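Local coordinates for protein cytochrome P450 monooxygenase (Rhodococcus sp. ECU0066, PDB 6KBH) that probably acts as a self-sufficient monooxygenase, joining a heme-binding cytochrome P450 domain to an FMN and [2Fe-2S] reductase in one chain, at residues Y75-F88 and K352-H366. Residues are numbered along the deposited sequence; the frame is centred on the assembly and turned at random.
With HEM (protoporphyrin IX containing Fe), chain C.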
# COMPACT_ATOMS: atom_id res chain seq x y z
N TYR A 75 0.32 -22.05 24.99
CA TYR A 75 0.93 -22.01 23.66
C TYR A 75 2.43 -21.79 23.72
O TYR A 75 2.99 -21.36 24.73
CB TYR A 75 0.33 -20.89 22.79
CG TYR A 75 -1.15 -20.97 22.48
CD1 TYR A 75 -2.02 -21.80 23.19
CD2 TYR A 75 -1.69 -20.21 21.45
CE1 TYR A 75 -3.36 -21.86 22.89
CE2 TYR A 75 -3.02 -20.26 21.15
CZ TYR A 75 -3.86 -21.08 21.86
OH TYR A 75 -5.20 -21.13 21.55
N TRP A 76 3.07 -22.07 22.59
CA TRP A 76 4.42 -21.63 22.31
C TRP A 76 4.36 -20.24 21.69
O TRP A 76 3.50 -19.96 20.86
CB TRP A 76 5.11 -22.61 21.36
CG TRP A 76 5.11 -24.01 21.89
CD1 TRP A 76 4.04 -24.85 21.99
CD2 TRP A 76 6.24 -24.73 22.40
NE1 TRP A 76 4.43 -26.05 22.54
CE2 TRP A 76 5.78 -26.00 22.79
CE3 TRP A 76 7.59 -24.42 22.56
CZ2 TRP A 76 6.62 -26.97 23.34
CZ3 TRP A 76 8.43 -25.38 23.10
CH2 TRP A 76 7.94 -26.64 23.48
N VAL A 77 5.27 -19.36 22.11
CA VAL A 77 5.26 -17.95 21.73
C VAL A 77 6.36 -17.71 20.72
O VAL A 77 7.51 -18.14 20.92
CB VAL A 77 5.41 -17.04 22.96
CG1 VAL A 77 5.23 -15.58 22.56
CG2 VAL A 77 4.43 -17.43 24.03
N VAL A 78 6.02 -17.01 19.64
CA VAL A 78 6.95 -16.70 18.55
C VAL A 78 7.00 -15.19 18.39
O VAL A 78 5.96 -14.53 18.28
CB VAL A 78 6.54 -17.39 17.24
CG1 VAL A 78 7.53 -17.07 16.13
CG2 VAL A 78 6.44 -18.89 17.46
N THR A 79 8.21 -14.66 18.36
CA THR A 79 8.43 -13.27 18.71
C THR A 79 9.07 -12.44 17.60
O THR A 79 8.72 -11.26 17.47
CB THR A 79 9.27 -13.22 20.00
OG1 THR A 79 8.41 -13.47 21.12
CG2 THR A 79 9.97 -11.92 20.19
N ARG A 80 9.89 -13.02 16.73
CA ARG A 80 10.63 -12.25 15.73
C ARG A 80 9.97 -12.32 14.34
O ARG A 80 9.30 -13.29 13.99
CB ARG A 80 12.08 -12.73 15.66
CG ARG A 80 12.80 -12.48 16.99
CD ARG A 80 14.30 -12.30 16.87
NE ARG A 80 15.01 -13.56 16.72
CZ ARG A 80 16.23 -13.79 17.20
NH1 ARG A 80 16.86 -12.84 17.88
NH2 ARG A 80 16.80 -14.97 17.02
N TYR A 81 10.19 -11.26 13.55
CA TYR A 81 9.36 -10.97 12.38
C TYR A 81 9.58 -11.98 11.25
O TYR A 81 8.61 -12.40 10.60
CB TYR A 81 9.64 -9.54 11.92
CG TYR A 81 9.12 -9.13 10.56
CD1 TYR A 81 9.84 -9.39 9.41
CD2 TYR A 81 7.92 -8.42 10.44
CE1 TYR A 81 9.37 -9.01 8.17
CE2 TYR A 81 7.45 -8.03 9.20
CZ TYR A 81 8.18 -8.33 8.08
OH TYR A 81 7.73 -7.95 6.84
N GLU A 82 10.83 -12.37 10.99
CA GLU A 82 11.06 -13.44 10.02
C GLU A 82 10.29 -14.70 10.42
O GLU A 82 9.69 -15.37 9.56
CB GLU A 82 12.55 -13.76 9.92
CG GLU A 82 13.45 -12.80 9.11
CD GLU A 82 12.80 -12.22 7.86
OE1 GLU A 82 12.89 -12.86 6.79
OE2 GLU A 82 12.22 -11.12 7.93
N ASP A 83 10.27 -15.02 11.71
CA ASP A 83 9.69 -16.28 12.17
C ASP A 83 8.17 -16.29 12.04
O ASP A 83 7.59 -17.26 11.55
CB ASP A 83 10.10 -16.56 13.61
CG ASP A 83 11.49 -17.17 13.72
OD1 ASP A 83 11.94 -17.80 12.74
OD2 ASP A 83 12.13 -17.02 14.78
N VAL A 84 7.50 -15.22 12.48
CA VAL A 84 6.04 -15.23 12.41
C VAL A 84 5.57 -15.03 10.98
O VAL A 84 4.48 -15.49 10.61
CB VAL A 84 5.42 -14.18 13.36
CG1 VAL A 84 6.12 -14.18 14.71
CG2 VAL A 84 5.44 -12.81 12.76
N LYS A 85 6.37 -14.37 10.14
CA LYS A 85 6.07 -14.38 8.71
C LYS A 85 6.21 -15.79 8.15
O LYS A 85 5.40 -16.22 7.31
CB LYS A 85 6.97 -13.40 7.96
CG LYS A 85 6.67 -13.34 6.46
CD LYS A 85 7.80 -12.75 5.64
CE LYS A 85 7.72 -11.24 5.59
NZ LYS A 85 8.58 -10.67 4.51
N ALA A 86 7.23 -16.52 8.60
CA ALA A 86 7.43 -17.88 8.13
C ALA A 86 6.30 -18.80 8.57
O ALA A 86 5.96 -19.75 7.86
CB ALA A 86 8.77 -18.42 8.63
N VAL A 87 5.70 -18.54 9.73
CA VAL A 87 4.56 -19.35 10.16
C VAL A 87 3.36 -19.08 9.27
O VAL A 87 2.61 -20.01 8.92
CB VAL A 87 4.24 -19.08 11.65
CG1 VAL A 87 2.98 -19.82 12.06
CG2 VAL A 87 5.41 -19.50 12.51
N PHE A 88 3.17 -17.83 8.87
CA PHE A 88 2.02 -17.48 8.03
C PHE A 88 2.11 -18.15 6.66
O PHE A 88 1.09 -18.60 6.12
CB PHE A 88 1.93 -15.96 7.87
CG PHE A 88 1.16 -15.29 8.97
CD1 PHE A 88 -0.18 -15.59 9.19
CD2 PHE A 88 1.77 -14.35 9.79
CE1 PHE A 88 -0.89 -14.97 10.20
CE2 PHE A 88 1.07 -13.73 10.81
CZ PHE A 88 -0.27 -14.04 11.01
N LYS A 352 0.18 -25.35 19.84
CA LYS A 352 -0.55 -24.15 19.43
C LYS A 352 0.40 -22.97 19.49
O LYS A 352 1.11 -22.79 20.49
CB LYS A 352 -1.77 -23.92 20.32
CG LYS A 352 -2.79 -25.05 20.28
CD LYS A 352 -3.99 -24.75 21.17
CE LYS A 352 -5.00 -25.88 21.15
NZ LYS A 352 -6.19 -25.58 22.00
N LEU A 353 0.43 -22.17 18.43
CA LEU A 353 1.36 -21.06 18.32
C LEU A 353 0.69 -19.74 18.65
O LEU A 353 -0.44 -19.49 18.22
CB LEU A 353 1.96 -21.00 16.91
CG LEU A 353 2.93 -22.13 16.55
CD1 LEU A 353 3.68 -21.82 15.26
CD2 LEU A 353 3.91 -22.39 17.69
N LEU A 354 1.37 -18.92 19.43
CA LEU A 354 1.01 -17.52 19.61
C LEU A 354 2.07 -16.69 18.90
O LEU A 354 3.17 -16.48 19.43
CB LEU A 354 0.92 -17.14 21.09
CG LEU A 354 0.31 -15.75 21.28
CD1 LEU A 354 -1.13 -15.75 20.79
CD2 LEU A 354 0.39 -15.30 22.73
N ILE A 355 1.76 -16.23 17.70
CA ILE A 355 2.70 -15.49 16.87
C ILE A 355 2.40 -14.00 17.05
O ILE A 355 1.36 -13.49 16.63
CB ILE A 355 2.62 -15.93 15.40
CG1 ILE A 355 1.21 -15.80 14.82
CG2 ILE A 355 3.06 -17.39 15.29
CD1 ILE A 355 1.01 -16.52 13.51
N VAL A 356 3.32 -13.29 17.71
CA VAL A 356 3.05 -11.95 18.21
C VAL A 356 3.34 -10.98 17.07
O VAL A 356 4.47 -10.53 16.86
CB VAL A 356 3.87 -11.63 19.46
CG1 VAL A 356 3.45 -10.29 20.04
CG2 VAL A 356 3.70 -12.73 20.50
N ASN A 357 2.28 -10.64 16.32
CA ASN A 357 2.38 -9.64 15.26
C ASN A 357 2.93 -8.33 15.81
O ASN A 357 3.72 -7.65 15.14
CB ASN A 357 1.01 -9.39 14.63
CG ASN A 357 0.30 -10.67 14.23
OD1 ASN A 357 -0.13 -11.44 15.08
ND2 ASN A 357 0.15 -10.88 12.93
N SER A 358 2.51 -7.96 17.02
CA SER A 358 2.95 -6.69 17.60
C SER A 358 4.45 -6.69 17.85
O SER A 358 5.12 -5.67 17.65
CB SER A 358 2.19 -6.42 18.90
OG SER A 358 2.45 -5.10 19.36
N SER A 359 5.00 -7.83 18.28
CA SER A 359 6.44 -7.92 18.45
C SER A 359 7.15 -7.93 17.10
O SER A 359 8.18 -7.28 16.93
CB SER A 359 6.80 -9.17 19.26
OG SER A 359 8.20 -9.37 19.28
N ALA A 360 6.59 -8.67 16.13
CA ALA A 360 7.17 -8.72 14.79
C ALA A 360 7.31 -7.33 14.19
O ALA A 360 8.37 -6.97 13.68
CB ALA A 360 6.30 -9.61 13.90
N ASN A 361 6.24 -6.53 14.26
CA ASN A 361 6.30 -5.16 13.77
C ASN A 361 7.38 -4.34 14.46
O ASN A 361 7.73 -3.27 13.97
CB ASN A 361 4.94 -4.48 13.95
CG ASN A 361 3.84 -5.15 13.16
OD1 ASN A 361 4.10 -5.86 12.18
ND2 ASN A 361 2.60 -4.93 13.57
N HIS A 362 7.91 -4.82 15.59
CA HIS A 362 8.94 -4.14 16.36
C HIS A 362 10.21 -4.98 16.46
O HIS A 362 10.92 -4.93 17.46
CB HIS A 362 8.43 -3.80 17.76
CG HIS A 362 7.44 -2.69 17.79
ND1 HIS A 362 7.75 -1.42 18.25
CD2 HIS A 362 6.13 -2.65 17.45
CE1 HIS A 362 6.68 -0.65 18.17
NE2 HIS A 362 5.68 -1.37 17.69
N ASP A 363 10.53 -5.76 15.42
CA ASP A 363 11.74 -6.58 15.38
C ASP A 363 12.83 -5.82 14.63
O ASP A 363 12.63 -5.43 13.48
CB ASP A 363 11.47 -7.94 14.74
CG ASP A 363 12.71 -8.82 14.67
OD1 ASP A 363 13.76 -8.45 15.22
OD2 ASP A 363 12.63 -9.91 14.05
N GLU A 364 13.97 -5.61 15.29
CA GLU A 364 15.04 -4.79 14.73
C GLU A 364 15.64 -5.39 13.48
O GLU A 364 16.24 -4.66 12.68
CB GLU A 364 16.13 -4.57 15.79
CG GLU A 364 17.12 -3.44 15.47
CD GLU A 364 16.60 -2.07 15.85
OE1 GLU A 364 15.84 -1.97 16.84
OE2 GLU A 364 16.93 -1.09 15.15
N ARG A 365 15.48 -6.69 13.27
CA ARG A 365 16.09 -7.35 12.13
C ARG A 365 15.44 -6.95 10.81
O ARG A 365 16.09 -7.06 9.76
CB ARG A 365 16.07 -8.86 12.34
CG ARG A 365 16.84 -9.26 13.59
CD ARG A 365 16.66 -10.71 14.00
NE ARG A 365 17.38 -11.00 15.23
CZ ARG A 365 18.66 -11.38 15.28
NH1 ARG A 365 19.35 -11.52 14.15
NH2 ARG A 365 19.25 -11.61 16.44
N HIS A 366 14.19 -6.48 10.82
CA HIS A 366 13.52 -6.07 9.58
C HIS A 366 13.28 -4.57 9.47
O HIS A 366 13.48 -4.02 8.39
CB HIS A 366 12.19 -6.80 9.42
CG HIS A 366 11.55 -6.57 8.09
ND1 HIS A 366 11.83 -7.33 6.98
CD2 HIS A 366 10.66 -5.63 7.68
CE1 HIS A 366 11.14 -6.89 5.95
NE2 HIS A 366 10.42 -5.85 6.35
CHA HEM C . -8.22 -12.46 8.20
CHB HEM C . -6.41 -8.52 10.78
CHC HEM C . -10.34 -5.46 8.99
CHD HEM C . -12.11 -9.39 6.45
C1A HEM C . -7.54 -11.44 9.02
C2A HEM C . -6.36 -11.98 9.69
C3A HEM C . -5.85 -10.89 10.40
C4A HEM C . -6.79 -9.78 10.09
CMA HEM C . -4.64 -10.87 11.27
CAA HEM C . -5.79 -13.37 9.62
CBA HEM C . -4.55 -13.49 8.78
CGA HEM C . -4.02 -14.85 8.45
O1A HEM C . -4.53 -15.70 9.23
O2A HEM C . -3.22 -14.77 7.49
C1B HEM C . -7.28 -7.32 10.57
C2B HEM C . -7.04 -5.94 11.18
C3B HEM C . -8.27 -4.98 10.62
C4B HEM C . -9.11 -5.89 9.74
CMB HEM C . -5.93 -5.54 12.10
CAB HEM C . -8.53 -3.55 10.91
CBB HEM C . -7.41 -2.58 10.71
C1C HEM C . -10.99 -6.53 8.18
C2C HEM C . -12.16 -5.99 7.53
C3C HEM C . -12.67 -7.06 6.83
C4C HEM C . -11.74 -8.14 7.12
CMC HEM C . -12.69 -4.60 7.60
CAC HEM C . -13.88 -7.05 5.94
CBC HEM C . -15.13 -7.73 6.37
C1D HEM C . -11.12 -10.41 6.81
C2D HEM C . -11.42 -11.74 6.17
C3D HEM C . -10.20 -12.71 6.72
C4D HEM C . -9.39 -11.79 7.59
CMD HEM C . -12.55 -12.06 5.26
CAD HEM C . -9.97 -14.14 6.39
CBD HEM C . -9.35 -14.41 5.06
CGD HEM C . -8.73 -15.74 4.86
O1D HEM C . -8.53 -16.25 5.99
O2D HEM C . -8.56 -15.97 3.63
NA HEM C . -7.84 -10.09 9.25
NB HEM C . -8.47 -7.28 9.65
NC HEM C . -10.71 -7.86 7.94
ND HEM C . -9.87 -10.32 7.68
FE HEM C . -9.24 -8.81 8.81
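K352 lays its CB over the centre of one face of the Y75 ring, 3.5 Å from the centroid, and its extended chain runs on past CE1 to a salt bridge with E101; the broad, apolar face of a tyrosine suits such methylenes. The backbone N of L354 lies at the Y75 ring edge. Y81, its CG trans to the backbone N (chi1 167°), turns its ring against H366 in an offset stack, centroids 4.1 Å apart and planes at 28°. F88 takes CD1 of I355 over one face and ND2 of N357, hydrogen-bonded to L384 O, at its edge, while CE1 reaches 3.6 Å from O2A of the heme propionate. With an alanine at Y75, the K352 methylenes would probably lose their platform and the lysine be freer to swing. D363 OD2 accepts the N-H of Y81 at 2.8 Å, a first-turn N-H without an acceptor inside helix 81-89; S359 OG donates to T79 O. Branched V84 and V87 press on I355, L353 and A360. Strands 76-78 and 352-355 pair in parallel inside the P450 beta-sheet, flanked by strands 67-69 and 332-336, and helix 81-89 packs across the face bearing L353 and I355.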